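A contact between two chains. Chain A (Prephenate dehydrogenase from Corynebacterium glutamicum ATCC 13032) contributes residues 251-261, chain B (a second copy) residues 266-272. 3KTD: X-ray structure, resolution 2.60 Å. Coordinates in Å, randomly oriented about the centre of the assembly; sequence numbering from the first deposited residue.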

ATOM      1  N   PRO A 251      -1.250 -20.302  10.560  1.00 42.42           N
ATOM      2  CA  PRO A 251      -1.340 -18.948  11.106  1.00 41.84           C
ATOM      3  C   PRO A 251      -1.943 -17.921  10.144  1.00 41.48           C
ATOM      4  O   PRO A 251      -2.560 -16.952  10.609  1.00 42.17           O
ATOM      5  CB  PRO A 251       0.119 -18.606  11.425  1.00 41.91           C
ATOM      6  CG  PRO A 251       0.743 -19.927  11.707  1.00 42.17           C
ATOM      7  CD  PRO A 251       0.108 -20.858  10.713  1.00 42.09           C
ATOM      8  N   LEU A 252      -1.774 -18.120   8.832  1.00 40.41           N
ATOM      9  CA  LEU A 252      -2.374 -17.215   7.837  1.00 39.70           C
ATOM     10  C   LEU A 252      -3.902 -17.302   7.839  1.00 39.98           C
ATOM     11  O   LEU A 252      -4.579 -16.281   7.763  1.00 40.45           O
ATOM     12  CB  LEU A 252      -1.842 -17.470   6.422  1.00 38.96           C
ATOM     13  CG  LEU A 252      -2.388 -16.545   5.316  1.00 36.86           C
ATOM     14  CD1 LEU A 252      -2.408 -15.074   5.746  1.00 34.40           C
ATOM     15  CD2 LEU A 252      -1.604 -16.698   4.016  1.00 32.78           C
ATOM     16  N   VAL A 253      -4.443 -18.513   7.928  1.00 39.80           N
ATOM     17  CA  VAL A 253      -5.889 -18.683   7.961  1.00 39.41           C
ATOM     18  C   VAL A 253      -6.483 -17.996   9.187  1.00 40.09           C
ATOM     19  O   VAL A 253      -7.534 -17.367   9.076  1.00 39.91           O
ATOM     20  CB  VAL A 253      -6.299 -20.169   7.902  1.00 39.42           C
ATOM     21  CG1 VAL A 253      -7.799 -20.340   8.140  1.00 36.08           C
ATOM     22  CG2 VAL A 253      -5.906 -20.756   6.562  1.00 37.77           C
ATOM     23  N   LYS A 254      -5.820 -18.095  10.344  1.00 40.57           N
ATOM     24  CA  LYS A 254      -6.300 -17.395  11.551  1.00 40.94           C
ATOM     25  C   LYS A 254      -6.345 -15.894  11.268  1.00 40.37           C
ATOM     26  O   LYS A 254      -7.290 -15.199  11.647  1.00 40.59           O
ATOM     27  CB  LYS A 254      -5.396 -17.635  12.764  1.00 41.32           C
ATOM     28  CG  LYS A 254      -5.468 -19.029  13.376  1.00 45.07           C
ATOM     29  CD  LYS A 254      -4.375 -19.212  14.452  1.00 48.00           C
ATOM     30  CE  LYS A 254      -4.161 -20.678  14.856  1.00 48.21           C
ATOM     31  NZ  LYS A 254      -5.294 -21.231  15.658  1.00 49.35           N
ATOM     32  N   ALA A 255      -5.304 -15.409  10.598  1.00 39.51           N
ATOM     33  CA  ALA A 255      -5.210 -14.004  10.218  1.00 37.93           C
ATOM     34  C   ALA A 255      -6.287 -13.635   9.180  1.00 36.67           C
ATOM     35  O   ALA A 255      -6.995 -12.651   9.347  1.00 36.03           O
ATOM     36  CB  ALA A 255      -3.807 -13.701   9.687  1.00 37.21           C
ATOM     37  N   LEU A 256      -6.418 -14.439   8.128  1.00 35.90           N
ATOM     38  CA  LEU A 256      -7.407 -14.182   7.085  1.00 35.74           C
ATOM     39  C   LEU A 256      -8.845 -14.216   7.629  1.00 35.41           C
ATOM     40  O   LEU A 256      -9.697 -13.459   7.164  1.00 35.47           O
ATOM     41  CB  LEU A 256      -7.231 -15.165   5.921  1.00 35.92           C
ATOM     42  CG  LEU A 256      -8.141 -15.032   4.688  1.00 36.22           C
ATOM     43  CD1 LEU A 256      -8.160 -13.623   4.142  1.00 34.92           C
ATOM     44  CD2 LEU A 256      -7.694 -15.996   3.605  1.00 33.40           C
ATOM     45  N   ASP A 257      -9.099 -15.073   8.619  1.00 34.95           N
ATOM     46  CA  ASP A 257     -10.417 -15.161   9.255  1.00 34.73           C
ATOM     47  C   ASP A 257     -10.759 -13.910  10.029  1.00 34.54           C
ATOM     48  O   ASP A 257     -11.936 -13.549  10.137  1.00 35.10           O
ATOM     49  CB  ASP A 257     -10.522 -16.370  10.189  1.00 34.69           C
ATOM     50  CG  ASP A 257     -10.767 -17.660   9.442  1.00 36.17           C
ATOM     51  OD1 ASP A 257     -10.712 -17.644   8.197  1.00 37.45           O
ATOM     52  OD2 ASP A 257     -11.018 -18.700  10.089  1.00 41.95           O
ATOM     53  N   GLU A 258      -9.747 -13.266  10.597  1.00 34.04           N
ATOM     54  CA  GLU A 258      -9.973 -11.995  11.261  1.00 33.85           C
ATOM     55  C   GLU A 258     -10.345 -10.963  10.197  1.00 33.23           C
ATOM     56  O   GLU A 258     -11.254 -10.163  10.395  1.00 33.85           O
ATOM     57  CB  GLU A 258      -8.742 -11.537  12.049  1.00 34.14           C
ATOM     58  CG  GLU A 258      -8.481 -12.314  13.327  1.00 34.31           C
ATOM     59  CD  GLU A 258      -7.532 -11.591  14.281  1.00 36.79           C
ATOM     60  OE1 GLU A 258      -7.300 -10.363  14.122  1.00 34.21           O
ATOM     61  OE2 GLU A 258      -7.019 -12.257  15.209  1.00 36.45           O
ATOM     62  N   ALA A 259      -9.642 -11.001   9.069  1.00 32.25           N
ATOM     63  CA  ALA A 259      -9.916 -10.102   7.963  1.00 31.73           C
ATOM     64  C   ALA A 259     -11.359 -10.283   7.452  1.00 31.67           C
ATOM     65  O   ALA A 259     -12.063  -9.308   7.240  1.00 30.43           O
ATOM     66  CB  ALA A 259      -8.926 -10.331   6.855  1.00 30.95           C
ATOM     67  N   LEU A 260     -11.793 -11.531   7.279  1.00 32.04           N
ATOM     68  CA  LEU A 260     -13.150 -11.811   6.799  1.00 31.93           C
ATOM     69  C   LEU A 260     -14.218 -11.387   7.805  1.00 31.32           C
ATOM     70  O   LEU A 260     -15.275 -10.893   7.422  1.00 30.78           O
ATOM     71  CB  LEU A 260     -13.309 -13.290   6.449  1.00 32.06           C
ATOM     72  CG  LEU A 260     -12.470 -13.767   5.258  1.00 33.29           C
ATOM     73  CD1 LEU A 260     -12.471 -15.283   5.157  1.00 32.93           C
ATOM     74  CD2 LEU A 260     -12.949 -13.140   3.955  1.00 33.76           C
ATOM     75  N   ALA A 261     -13.944 -11.573   9.089  1.00 31.02           N
ATOM     76  CA  ALA A 261     -14.887 -11.153  10.113  1.00 30.63           C
ATOM     77  C   ALA A 261     -15.077  -9.641  10.048  1.00 31.07           C
ATOM     78  O   ALA A 261     -16.213  -9.151  10.049  1.00 31.74           O
ATOM     79  CB  ALA A 261     -14.408 -11.568  11.478  1.00 30.00           C
TER
ATOM     80  N   ALA B 266      -9.532 -18.377  -1.603  1.00 41.20           N
ATOM     81  CA  ALA B 266      -8.143 -18.467  -1.160  1.00 41.30           C
ATOM     82  C   ALA B 266      -8.039 -19.257   0.155  1.00 42.04           C
ATOM     83  O   ALA B 266      -7.098 -20.041   0.359  1.00 41.78           O
ATOM     84  CB  ALA B 266      -7.579 -17.084  -0.980  1.00 40.94           C
ATOM     85  N   ARG B 267      -9.004 -19.038   1.046  1.00 42.46           N
ATOM     86  CA  ARG B 267      -9.059 -19.761   2.313  1.00 42.67           C
ATOM     87  C   ARG B 267      -9.341 -21.241   2.067  1.00 43.47           C
ATOM     88  O   ARG B 267      -8.819 -22.107   2.775  1.00 43.74           O
ATOM     89  CB  ARG B 267     -10.130 -19.177   3.228  1.00 42.35           C
ATOM     90  CG  ARG B 267     -10.071 -19.739   4.640  1.00 42.07           C
ATOM     91  CD  ARG B 267     -11.306 -19.397   5.433  1.00 41.00           C
ATOM     92  NE  ARG B 267     -11.148 -19.739   6.845  1.00 39.48           N
ATOM     93  CZ  ARG B 267     -11.282 -20.961   7.356  1.00 36.56           C
ATOM     94  NH1 ARG B 267     -11.547 -22.001   6.572  1.00 36.97           N
ATOM     95  NH2 ARG B 267     -11.128 -21.145   8.662  1.00 33.54           N
ATOM     96  N   GLU B 268     -10.183 -21.528   1.075  1.00 43.82           N
ATOM     97  CA  GLU B 268     -10.421 -22.904   0.659  1.00 43.68           C
ATOM     98  C   GLU B 268      -9.049 -23.455   0.303  1.00 43.54           C
ATOM     99  O   GLU B 268      -8.668 -24.532   0.757  1.00 43.92           O
ATOM    100  N   GLY B 269      -8.299 -22.679  -0.478  1.00 43.18           N
ATOM    101  CA  GLY B 269      -6.948 -23.041  -0.894  1.00 43.22           C
ATOM    102  C   GLY B 269      -5.934 -23.316   0.214  1.00 43.10           C
ATOM    103  O   GLY B 269      -5.135 -24.241   0.108  1.00 43.26           O
ATOM    104  N   LEU B 270      -5.957 -22.520   1.279  1.00 42.74           N
ATOM    105  CA  LEU B 270      -4.971 -22.659   2.362  1.00 42.04           C
ATOM    106  C   LEU B 270      -5.347 -23.707   3.411  1.00 41.98           C
ATOM    107  O   LEU B 270      -4.516 -24.070   4.249  1.00 41.59           O
ATOM    108  CB  LEU B 270      -4.751 -21.309   3.045  1.00 41.70           C
ATOM    109  CG  LEU B 270      -4.174 -20.208   2.151  1.00 40.97           C
ATOM    110  CD1 LEU B 270      -4.464 -18.828   2.737  1.00 38.30           C
ATOM    111  CD2 LEU B 270      -2.685 -20.427   1.949  1.00 38.59           C
ATOM    112  N   THR B 271      -6.591 -24.184   3.367  1.00 42.13           N
ATOM    113  CA  THR B 271      -7.086 -25.181   4.323  1.00 42.52           C
ATOM    114  C   THR B 271      -6.983 -26.613   3.798  1.00 42.89           C
ATOM    115  O   THR B 271      -7.191 -27.564   4.552  1.00 42.35           O
ATOM    116  CB  THR B 271      -8.565 -24.905   4.715  1.00 42.77           C
ATOM    117  OG1 THR B 271      -9.344 -24.624   3.538  1.00 43.36           O
ATOM    118  CG2 THR B 271      -8.654 -23.726   5.673  1.00 41.64           C
ATOM    119  N   ALA B 272      -6.655 -26.759   2.514  1.00 43.62           N
ATOM    120  CA  ALA B 272      -6.586 -28.068   1.853  1.00 43.87           C
ATOM    121  C   ALA B 272      -5.591 -28.991   2.526  1.00 44.53           C
ATOM    122  O   ALA B 272      -4.808 -28.541   3.365  1.00 44.87           O
ATOM    123  CB  ALA B 272      -6.207 -27.893   0.391  1.00 43.69           C
TER

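A charged side chain can pack against a neighbouring helix when its polar end finds a matched partner and its aliphatic stem finds apolar company. The contact between two copies of this prephenate dehydrogenase is a compact example. The two helices run nearly antiparallel, at 158° between their N-to-C directions, with their axes 10.0 Å apart at closest approach, and the backbones come nearest at Val A253 and Arg B267, whose CA atoms lie 6.6 Å apart.

Arg B267 carries most of the polar chemistry. Its chi1, chi2 and chi3 are all t, so the chain is extended and delivers the guanidinium to Asp A257, one turn along from Val A253. The CA-to-CB bond of Asp A257 points sideways, yet with chi1 in the m well its carboxylate comes nearer the other helix. The resulting salt bridge is two-pronged: Arg B267 NE donates to Asp A257 OD1 at 2.5 Å, a very short distance, and Arg B267 NH2 donates to Asp A257 OD2 at 2.8 Å. The N-H...O angles, 167° and 161°, are close to linear, as expected when a carboxylate meets the edge of a guanidinium. No partner within these stretches takes up Arg B267 NH1.

The face of the guanidinium is treated differently from its edge. Val A253 CG1 lies over one face, 3.5 Å from Arg B267 NH2, where a methyl group can pack without competing for the in-plane hydrogens. Further down the stem, Leu A256 CD2 approaches Arg B267 CB at 4.0 Å and Leu A260 CD1 approaches Arg B267 CD at 4.3 Å. The arginine therefore sits as a knob in a hole formed by Val A253, Leu A256, Asp A257 and Leu A260, with one charged wall and three apolar ones.

Leu B270, about one turn on, extends the apolar part of the contact. Leu B270 CB lies 3.7 Å from Val A253 CG2, while Leu B270 CD1 meets Leu A252 CD2 at 3.8 Å.

The hydroxyl of Thr B271 finds its acceptors within its own chain: Thr B271 OG1 lies 2.7 Å from Arg B267 O and 2.9 Å from Glu B268 O, so its single proton has two carbonyls within reach. Across the contact the residue offers a methyl instead, with Thr B271 CG2 4.1 Å from Val A253 CG2. On chain A, the carboxylate of Glu A258 plays no part here, both its oxygens being hydrogen-bonded elsewhere in the structure.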